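Local coordinates for putative glyoxalase superfamily protein (Ralstonia eutropha, PDB 3IUZ) that probably acts as an iron(II)-dependent dioxygenase of the 2-oxoadipate dioxygenase/decarboxylase family, at residues S27-D30 and G31-S34; Q47-N50 and M51-A55; I106-L110 and G111-N115; E195-G198 and L199-C203. All coordinates share one frame; numbering follows the deposited sequence.

Interaction 1 of 4, residues S27-D30 and G31-S34; sequences SVPD and GLPS
Pro29 and Leu32 are the first and fourth residues of an open chain reversal, their CA atoms 6.9 Å apart, with Asp30 and Gly31 at its corners. Asp30 is extended (psi 155°) and Gly31 takes a positive phi of 83°, a sign that glycine adopts easily because it has no side chain to press on the preceding carbonyl. The order of these conformations is that of a type II beta turn, but psi of Asp30 is larger than in the standard turn, consistent with its open form. Pro29 O and Leu32 N, which would be bonded in a closed turn, are 4.4 Å apart. A water fills the gap: it donates to Pro29 O at 2.7 Å and accepts from Leu32 N at 3.0 Å, so one molecule serves both backbone atoms.

Above this bridge the Leu32 side chain leans back over the turn. Its CG lies beside the backbone N (chi1 -62°), which brings CG to 3.8 Å from Pro29 O and methyl CD2 to 4.0 Å from Pro29 CG, the leucine branch passing aslant of the proline ring. The other methyl, CD1, meets Val28 CG1 more loosely, at 4.5 Å. The CB of Asp30 points away from residues 31-34, and the residue is exposed.

Helix 42-60 backs the apolar side, where Gln47 touches both Pro29 and Leu32, while Ile6 of helix 4-14 covers Val28 and Leu32. The arrangement is that of a water-bridged, open type II-like turn in the surface loop joining helix 16-25 to strand 40-41.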
loop_
_atom_site.group_PDB
_atom_site.type_symbol
_atom_site.label_atom_id
_atom_site.label_comp_id
_atom_site.label_asym_id
_atom_site.label_seq_id
_atom_site.Cartn_x
_atom_site.Cartn_y
_atom_site.Cartn_z
ATOM N N SER A 27 -8.117 -3.046 14.125
ATOM C CA SER A 27 -8.953 -4.242 14.291
ATOM C C SER A 27 -8.470 -5.368 13.451
ATOM O O SER A 27 -8.069 -5.187 12.284
ATOM C CB SER A 27 -10.395 -3.991 13.909
ATOM O OG SER A 27 -10.944 -3.069 14.804
ATOM N N VAL A 28 -8.521 -6.562 14.037
ATOM C CA VAL A 28 -8.283 -7.766 13.287
ATOM C C VAL A 28 -9.644 -8.309 12.943
ATOM O O VAL A 28 -10.489 -8.529 13.809
ATOM C CB VAL A 28 -7.451 -8.812 14.116
ATOM C CG1 VAL A 28 -7.382 -10.138 13.388
ATOM C CG2 VAL A 28 -6.083 -8.297 14.390
ATOM N N PRO A 29 -9.870 -8.602 11.679
ATOM C CA PRO A 29 -11.178 -9.186 11.351
ATOM C C PRO A 29 -11.426 -10.524 12.036
ATOM O O PRO A 29 -10.488 -11.307 12.257
ATOM C CB PRO A 29 -11.109 -9.381 9.831
ATOM C CG PRO A 29 -9.657 -9.344 9.478
ATOM C CD PRO A 29 -8.924 -8.618 10.550
ATOM N N ASP A 30 -12.680 -10.768 12.377
ATOM C CA ASP A 30 -13.079 -12.001 13.014
ATOM C C ASP A 30 -13.226 -13.065 11.959
ATOM O O ASP A 30 -13.477 -12.773 10.810
ATOM C CB ASP A 30 -14.423 -11.857 13.710
ATOM C CG ASP A 30 -14.357 -11.004 14.949
ATOM O OD1 ASP A 30 -13.364 -11.074 15.727
ATOM O OD2 ASP A 30 -15.340 -10.256 15.148
ATOM N N GLY A 31 -13.082 -14.311 12.356
ATOM C CA GLY A 31 -13.328 -15.377 11.403
ATOM C C GLY A 31 -12.222 -15.773 10.443
ATOM O O GLY A 31 -12.477 -16.468 9.479
ATOM N N LEU A 32 -10.985 -15.349 10.654
ATOM C CA LEU A 32 -9.932 -15.793 9.730
ATOM C C LEU A 32 -9.681 -17.298 9.958
ATOM O O LEU A 32 -9.616 -17.746 11.118
ATOM C CB LEU A 32 -8.658 -14.986 9.909
ATOM C CG LEU A 32 -8.756 -13.483 9.627
ATOM C CD1 LEU A 32 -7.347 -12.864 9.836
ATOM C CD2 LEU A 32 -9.331 -13.136 8.232
ATOM N N PRO A 33 -9.533 -18.071 8.873
ATOM C CA PRO A 33 -9.102 -19.447 8.993
ATOM C C PRO A 33 -7.902 -19.639 9.942
ATOM O O PRO A 33 -6.990 -18.829 9.969
ATOM C CB PRO A 33 -8.752 -19.839 7.545
ATOM C CG PRO A 33 -9.507 -18.848 6.705
ATOM C CD PRO A 33 -9.657 -17.648 7.463
ATOM N N SER A 34 -7.938 -20.741 10.691
ATOM C CA SER A 34 -6.902 -21.121 11.657
ATOM C C SER A 34 -6.414 -22.541 11.355
ATOM O O SER A 34 -7.082 -23.310 10.672
ATOM C CB SER A 34 -7.484 -21.101 13.089
ATOM O OG SER A 34 -8.502 -22.113 13.198
HETATM O O HOH W 1 -9.794 -13.860 12.937
#

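Interaction 2 of 4, residues Q47-N50 and M51-A55; sequences QALN and MVLFA
Gln47 to Phe54 make an intrahelical contact, successive turns of helix 42-60 meeting each other in the buried interior of the chain. The evidence is an unbroken run of i to i+4 bonds: Met51 N to Gln47 O, Val52 N to Ala48 O, Leu53 N to Leu49 O, and Phe54 N to Asn50 O at 2.9 Å. The last is the straightest, with an N-H...O angle of 162°.

Two side-chain pairs repeat the same spacing. Met51 is a selenomethionine whose selenium lies 3.5 Å from Gln47 NE2; the glutamine bends at chi2 (66°), which swings its amide across to the selenium end of Met51. Their chains meet at a slant, and Met51 CG also rests close to Gln47 O. On another side of the helix Leu53 CD1 comes to 3.9 Å from Leu49 CG. Leu49 has its CG opposite the backbone N (chi1 170°), which sends the branch along the helix toward the following turn.

The CB of Asn50 points away from residues 51-55, and its buried ND2 is hydrogen-bonded to Tyr112 OH on strand 112-120. Met51 packs on Ile6 and Leu10 of helix 4-14 and on Leu22 of helix 16-25, while Ala48 and Leu49 touch Ile197. Such i to i+4 backbone bonding with side chains touching at the same interval is the regular alpha-helix, here one packed between helices 4-14, 16-25 and 190-200.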
loop_
_atom_site.group_PDB
_atom_site.type_symbol
_atom_site.label_atom_id
_atom_site.label_comp_id
_atom_site.label_asym_id
_atom_site.label_seq_id
_atom_site.Cartn_x
_atom_site.Cartn_y
_atom_site.Cartn_z
ATOM N N GLN A 47 -3.088 -10.797 6.673
ATOM C CA GLN A 47 -3.533 -9.779 7.618
ATOM C C GLN A 47 -2.333 -9.178 8.388
ATOM O O GLN A 47 -2.218 -7.923 8.462
ATOM C CB GLN A 47 -4.574 -10.351 8.566
ATOM C CG GLN A 47 -5.023 -9.428 9.688
ATOM C CD GLN A 47 -5.754 -8.246 9.211
ATOM O OE1 GLN A 47 -6.318 -8.234 8.116
ATOM N NE2 GLN A 47 -5.777 -7.206 10.056
ATOM N N ALA A 48 -1.412 -10.037 8.851
ATOM C CA ALA A 48 -0.208 -9.543 9.570
ATOM C C ALA A 48 0.667 -8.732 8.659
ATOM O O ALA A 48 1.096 -7.624 9.080
ATOM C CB ALA A 48 0.573 -10.614 10.232
ATOM N N LEU A 49 0.901 -9.199 7.428
ATOM C CA LEU A 49 1.688 -8.384 6.467
ATOM C C LEU A 49 1.066 -6.976 6.330
ATOM O O LEU A 49 1.787 -5.965 6.379
ATOM C CB LEU A 49 1.800 -9.019 5.096
ATOM C CG LEU A 49 2.378 -8.196 3.953
ATOM C CD1 LEU A 49 3.863 -7.858 4.240
ATOM C CD2 LEU A 49 2.192 -8.873 2.583
ATOM N N ASN A 50 -0.257 -6.937 6.142
ATOM C CA ASN A 50 -0.955 -5.690 5.949
ATOM C C ASN A 50 -0.757 -4.742 7.113
ATOM O O ASN A 50 -0.611 -3.559 6.900
ATOM C CB ASN A 50 -2.456 -5.896 5.742
ATOM C CG ASN A 50 -2.773 -6.433 4.363
ATOM O OD1 ASN A 50 -1.867 -6.528 3.537
ATOM N ND2 ASN A 50 -4.048 -6.872 4.133
HETATM N N MSE A 51 -0.789 -5.286 8.322
HETATM C CA MSE A 51 -0.634 -4.500 9.490
HETATM C C MSE A 51 0.804 -3.935 9.595
HETATM O O MSE A 51 0.990 -2.822 10.094
HETATM C CB MSE A 51 -1.036 -5.335 10.723
HETATM C CG MSE A 51 -2.599 -5.642 10.800
HETATM SE SE MSE A 51 -2.996 -6.821 12.202
HETATM C CE MSE A 51 -3.148 -5.581 13.688
ATOM N N VAL A 52 1.807 -4.730 9.183
ATOM C CA VAL A 52 3.185 -4.296 9.212
ATOM C C VAL A 52 3.334 -3.168 8.220
ATOM O O VAL A 52 3.959 -2.132 8.540
ATOM C CB VAL A 52 4.164 -5.455 8.955
ATOM C CG1 VAL A 52 5.596 -4.920 8.798
ATOM C CG2 VAL A 52 4.024 -6.499 10.081
ATOM N N LEU A 53 2.672 -3.306 7.061
ATOM C CA LEU A 53 2.771 -2.308 6.013
ATOM C C LEU A 53 2.064 -0.997 6.434
ATOM O O LEU A 53 2.546 0.097 6.174
ATOM C CB LEU A 53 2.222 -2.849 4.666
ATOM C CG LEU A 53 3.084 -3.929 3.982
ATOM C CD1 LEU A 53 2.350 -4.496 2.730
ATOM C CD2 LEU A 53 4.489 -3.370 3.631
ATOM N N PHE A 54 0.926 -1.138 7.079
ATOM C CA PHE A 54 0.206 -0.042 7.701
ATOM C C PHE A 54 1.084 0.704 8.725
ATOM O O PHE A 54 1.206 1.926 8.672
ATOM C CB PHE A 54 -1.092 -0.548 8.341
ATOM C CG PHE A 54 -1.954 0.556 8.919
ATOM C CD1 PHE A 54 -2.757 1.319 8.094
ATOM C CD2 PHE A 54 -1.932 0.853 10.274
ATOM C CE1 PHE A 54 -3.557 2.364 8.611
ATOM C CE2 PHE A 54 -2.687 1.933 10.799
ATOM C CZ PHE A 54 -3.549 2.666 9.959
ATOM N N ALA A 55 1.749 -0.022 9.606
ATOM C CA ALA A 55 2.663 0.605 10.537
ATOM C C ALA A 55 3.762 1.395 9.827
ATOM O O ALA A 55 4.183 2.464 10.312
ATOM C CB ALA A 55 3.243 -0.415 11.473
#

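Interaction 3 of 4, residues I106-L110 and G111-N115; sequences ILRPL and GYRLN
Gly111 N donates to Arg108 O at 2.9 Å, the donor standing well above the carbonyl plane, and Gly111 itself leaves helical geometry with a phi of 116°. Tyr112 N then reaches back to Leu107 O at 2.9 Å. These two bonds, together with the positive phi, define a Schellman motif closing helix 101-110.

At Tyr112 the ring sets its edge toward Leu107 O, with CD1 3.3 Å from that oxygen. Its CB packs on Leu107 CB at 3.9 Å, and CD1 also meets Leu110 CB at 4.1 Å. Tyr112 O is claimed by Arg108 NH1 at 3.0 Å, a nearly straight bond (165°) lying in both the carbonyl and the guanidinium planes. Bends at chi2 and chi3 curl the arginine back to this oxygen.

Arg113 brings CG near the Arg108 guanidinium. One water accepts weakly from Arg108 NH1 and Arg113 NE, and the latter also bonds a hexaethylene glycol, probably from crystallisation.

Beyond the cap the chain runs into strand 112-120, paired antiparallel with strand 125-132. Pro109 and Leu110 lie against helix 173-185, and the Tyr112 ring meets His132 and Phe142 edge-to-face.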
loop_
_atom_site.group_PDB
_atom_site.type_symbol
_atom_site.label_atom_id
_atom_site.label_comp_id
_atom_site.label_asym_id
_atom_site.label_seq_id
_atom_site.Cartn_x
_atom_site.Cartn_y
_atom_site.Cartn_z
ATOM N N ILE A 106 2.998 -11.763 -5.888
ATOM C CA ILE A 106 3.032 -11.829 -4.447
ATOM C C ILE A 106 1.615 -12.009 -3.891
ATOM O O ILE A 106 1.358 -12.898 -3.067
ATOM C CB ILE A 106 3.659 -10.537 -3.819
ATOM C CG1 ILE A 106 5.110 -10.312 -4.258
ATOM C CG2 ILE A 106 3.532 -10.559 -2.292
ATOM C CD1 ILE A 106 5.703 -8.859 -3.879
ATOM N N LEU A 107 0.676 -11.163 -4.320
ATOM C CA LEU A 107 -0.641 -11.164 -3.702
ATOM C C LEU A 107 -1.422 -12.444 -4.012
ATOM O O LEU A 107 -2.223 -12.884 -3.196
ATOM C CB LEU A 107 -1.484 -9.969 -4.204
ATOM C CG LEU A 107 -0.852 -8.597 -3.929
ATOM C CD1 LEU A 107 -1.617 -7.411 -4.448
ATOM C CD2 LEU A 107 -0.619 -8.437 -2.420
ATOM N N ARG A 108 -1.220 -13.001 -5.213
ATOM C CA ARG A 108 -1.988 -14.171 -5.659
ATOM C C ARG A 108 -1.660 -15.369 -4.765
ATOM O O ARG A 108 -2.560 -15.922 -4.180
ATOM C CB ARG A 108 -1.764 -14.443 -7.141
ATOM C CG ARG A 108 -2.357 -13.377 -8.033
ATOM C CD ARG A 108 -3.867 -13.415 -8.151
ATOM N NE ARG A 108 -4.272 -14.514 -8.999
ATOM C CZ ARG A 108 -5.103 -15.492 -8.689
ATOM N NH1 ARG A 108 -5.704 -15.562 -7.507
ATOM N NH2 ARG A 108 -5.316 -16.455 -9.589
ATOM N N PRO A 109 -0.379 -15.717 -4.580
ATOM C CA PRO A 109 -0.119 -16.843 -3.674
ATOM C C PRO A 109 -0.448 -16.554 -2.186
ATOM O O PRO A 109 -0.687 -17.472 -1.404
ATOM C CB PRO A 109 1.373 -17.100 -3.877
ATOM C CG PRO A 109 1.907 -15.796 -4.459
ATOM C CD PRO A 109 0.842 -15.313 -5.313
ATOM N N LEU A 110 -0.470 -15.293 -1.771
ATOM C CA LEU A 110 -1.003 -14.931 -0.446
ATOM C C LEU A 110 -2.502 -15.202 -0.265
ATOM O O LEU A 110 -2.970 -15.247 0.864
ATOM C CB LEU A 110 -0.773 -13.483 -0.116
ATOM C CG LEU A 110 0.668 -13.104 0.263
ATOM C CD1 LEU A 110 0.787 -11.535 0.409
ATOM C CD2 LEU A 110 1.231 -13.840 1.514
ATOM N N GLY A 111 -3.233 -15.352 -1.372
ATOM C CA GLY A 111 -4.656 -15.650 -1.316
ATOM C C GLY A 111 -5.563 -14.564 -1.888
ATOM O O GLY A 111 -6.764 -14.663 -1.766
ATOM N N TYR A 112 -5.003 -13.500 -2.474
ATOM C CA TYR A 112 -5.820 -12.463 -3.106
ATOM C C TYR A 112 -6.292 -12.872 -4.524
ATOM O O TYR A 112 -5.636 -13.640 -5.231
ATOM C CB TYR A 112 -5.074 -11.114 -3.198
ATOM C CG TYR A 112 -4.835 -10.491 -1.846
ATOM C CD1 TYR A 112 -3.721 -10.841 -1.095
ATOM C CD2 TYR A 112 -5.719 -9.535 -1.322
ATOM C CE1 TYR A 112 -3.486 -10.261 0.149
ATOM C CE2 TYR A 112 -5.517 -8.989 -0.079
ATOM C CZ TYR A 112 -4.397 -9.344 0.648
ATOM O OH TYR A 112 -4.174 -8.799 1.887
ATOM N N ARG A 113 -7.425 -12.274 -4.925
ATOM C CA ARG A 113 -7.987 -12.396 -6.247
ATOM C C ARG A 113 -8.359 -11.029 -6.736
ATOM O O ARG A 113 -8.774 -10.178 -5.962
ATOM C CB ARG A 113 -9.276 -13.199 -6.209
ATOM C CG ARG A 113 -9.069 -14.626 -5.785
ATOM C CD ARG A 113 -10.422 -15.315 -5.649
ATOM N NE ARG A 113 -10.240 -16.712 -5.291
ATOM C CZ ARG A 113 -11.146 -17.454 -4.647
ATOM N NH1 ARG A 113 -12.306 -16.923 -4.256
ATOM N NH2 ARG A 113 -10.883 -18.737 -4.374
ATOM N N LEU A 114 -8.245 -10.825 -8.038
ATOM C CA LEU A 114 -8.719 -9.610 -8.678
ATOM C C LEU A 114 -10.164 -9.385 -8.304
ATOM O O LEU A 114 -10.995 -10.291 -8.415
ATOM C CB LEU A 114 -8.579 -9.730 -10.202
ATOM C CG LEU A 114 -9.026 -8.532 -11.018
ATOM C CD1 LEU A 114 -8.088 -7.340 -10.779
ATOM C CD2 LEU A 114 -9.122 -8.991 -12.490
ATOM N N ASN A 115 -10.470 -8.192 -7.828
ATOM C CA ASN A 115 -11.842 -7.877 -7.457
ATOM C C ASN A 115 -12.476 -6.724 -8.257
ATOM O O ASN A 115 -13.636 -6.446 -8.067
ATOM C CB ASN A 115 -11.896 -7.580 -5.963
ATOM C CG ASN A 115 -13.283 -7.704 -5.379
ATOM O OD1 ASN A 115 -13.954 -8.688 -5.607
ATOM N ND2 ASN A 115 -13.688 -6.722 -4.564
HETATM O O HOH W 2 -8.361 -17.678 -7.561
#

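Interaction 4 of 4, residues E195-G198 and L199-C203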
loop_
_atom_site.group_PDB
_atom_site.type_symbol
_atom_site.label_atom_id
_atom_site.label_comp_id
_atom_site.label_asym_id
_atom_site.label_seq_id
_atom_site.Cartn_x
_atom_site.Cartn_y
_atom_site.Cartn_z
ATOM N N GLU A 195 9.028 -14.916 8.863
ATOM C CA GLU A 195 10.162 -14.696 7.963
ATOM C C GLU A 195 9.668 -14.187 6.625
ATOM O O GLU A 195 10.199 -13.191 6.099
ATOM C CB GLU A 195 10.974 -15.976 7.775
ATOM C CG GLU A 195 12.140 -15.824 6.811
ATOM C CD GLU A 195 12.891 -17.130 6.590
ATOM O OE1 GLU A 195 12.545 -18.197 7.198
ATOM O OE2 GLU A 195 13.844 -17.084 5.803
ATOM N N LEU A 196 8.623 -14.814 6.080
ATOM C CA LEU A 196 8.051 -14.337 4.784
ATOM C C LEU A 196 7.627 -12.883 4.831
ATOM O O LEU A 196 7.926 -12.082 3.916
ATOM C CB LEU A 196 6.866 -15.217 4.352
ATOM C CG LEU A 196 6.131 -14.805 3.106
ATOM C CD1 LEU A 196 7.083 -14.745 1.917
ATOM C CD2 LEU A 196 4.892 -15.764 2.834
ATOM N N ILE A 197 6.924 -12.509 5.898
ATOM C CA ILE A 197 6.478 -11.113 6.025
ATOM C C ILE A 197 7.692 -10.170 5.970
ATOM O O ILE A 197 7.683 -9.160 5.263
ATOM C CB ILE A 197 5.651 -10.900 7.306
ATOM C CG1 ILE A 197 4.324 -11.616 7.185
ATOM C CG2 ILE A 197 5.495 -9.393 7.639
ATOM C CD1 ILE A 197 3.620 -11.826 8.585
ATOM N N GLY A 198 8.731 -10.509 6.704
ATOM C CA GLY A 198 9.960 -9.703 6.723
ATOM C C GLY A 198 10.563 -9.518 5.332
ATOM O O GLY A 198 11.146 -8.487 5.038
ATOM N N LEU A 199 10.421 -10.538 4.489
ATOM C CA LEU A 199 11.029 -10.532 3.165
ATOM C C LEU A 199 10.136 -9.828 2.204
ATOM O O LEU A 199 10.628 -9.284 1.207
ATOM C CB LEU A 199 11.276 -11.944 2.652
ATOM C CG LEU A 199 12.368 -12.737 3.389
ATOM C CD1 LEU A 199 12.295 -14.239 2.959
ATOM C CD2 LEU A 199 13.727 -12.090 3.081
ATOM N N LEU A 200 8.841 -9.804 2.486
ATOM C CA LEU A 200 7.921 -9.136 1.574
ATOM C C LEU A 200 7.859 -7.634 1.798
ATOM O O LEU A 200 7.618 -6.881 0.843
ATOM C CB LEU A 200 6.504 -9.708 1.671
ATOM C CG LEU A 200 6.351 -11.165 1.201
ATOM C CD1 LEU A 200 4.877 -11.613 1.346
ATOM C CD2 LEU A 200 6.833 -11.343 -0.283
ATOM N N VAL A 201 8.034 -7.201 3.042
ATOM C CA VAL A 201 7.869 -5.785 3.348
ATOM C C VAL A 201 8.771 -4.876 2.470
ATOM O O VAL A 201 8.274 -3.843 1.955
ATOM C CB VAL A 201 8.005 -5.515 4.853
ATOM C CG1 VAL A 201 8.292 -4.009 5.131
ATOM C CG2 VAL A 201 6.742 -6.042 5.607
ATOM N N PRO A 202 10.030 -5.261 2.227
ATOM C CA PRO A 202 10.883 -4.426 1.368
ATOM C C PRO A 202 10.495 -4.351 -0.106
ATOM O O PRO A 202 11.073 -3.533 -0.829
ATOM C CB PRO A 202 12.290 -5.048 1.564
ATOM C CG PRO A 202 12.225 -5.659 2.926
ATOM C CD PRO A 202 10.830 -6.293 2.900
ATOM N N CYS A 203 9.505 -5.143 -0.566
ATOM C CA CYS A 203 9.001 -5.002 -1.929
ATOM C C CYS A 203 8.150 -3.749 -2.091
ATOM O O CYS A 203 7.984 -3.215 -3.211
ATOM C CB CYS A 203 8.143 -6.227 -2.325
ATOM S SG CYS A 203 9.027 -7.819 -2.259
#
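Leu196 and Leu200 carry the closest side-chain contact, Leu196 CD1 lying 3.7 Å from Leu200 CG, with the two branches meeting at a slant. Leu196 CG is opposite its backbone N (chi1 176°) and Leu200 CG sits beside its own (chi1 -66°); these torsions send the Leu196 branch forward along the helix and the Leu200 branch back to meet it. One residue further on, Ile197 CG2 touches Val201 CG2 at 4.1 Å. Glu195 and Leu199 lie side by side, their chains pointing the same way, with Glu195 CG 4.2 Å from Leu199 CD1.

The backbone beneath shows why these pairs are in step: Leu199 N bonds Glu195 O at 3.1 Å, Leu200 N bonds Leu196 O at 2.8 Å, and Val201 N bonds Ile197 O at 3.0 Å, as in an alpha-helix. Leu199 N and Leu200 N each also make a weak i to i+3 bond, to Leu196 O and Ile197 O. Toward the C-terminal end of helix 190-200 the chain passes into a 3-10 segment at 201-203. Pro202 has no N-H to continue the series; its CD instead sits 3.1 Å from Gly198 O, and Cys203 N turns to Leu200 O at 2.9 Å.

Farther out, Glu195 OE2 forms a salt bridge with Arg174 NE of helix 173-185, and Leu199 packs on Arg174 and Ala175 of the same helix. Leu196 touches Leu182 there, while Ile197 lies against Leu9 and Asn13 of helix 4-14.

From the N terminus the four contacts come in series; none nests in or crosses another, and each is local and closes no long loop. After interaction 1 the chain passes strand 40-41 into helix 42-60, which brings Gln47 CD of interaction 2 back to 3.5 Å from Pro29 CD. That helix is the common neighbour: Leu49 CD2 meets Leu110 CD1 of interaction 3 at 3.7 Å, and Val52 CG1 meets Val201 CG2 of interaction 4 at 3.6 Å. Interactions 3 and 4 join through Ile106 CD1 and Cys203 SG, 3.8 Å apart. Interactions 2, 3 and 4 thus link three helices and the sheet, whereas interaction 1 stays about 9 Å from interaction 3, nearest atoms.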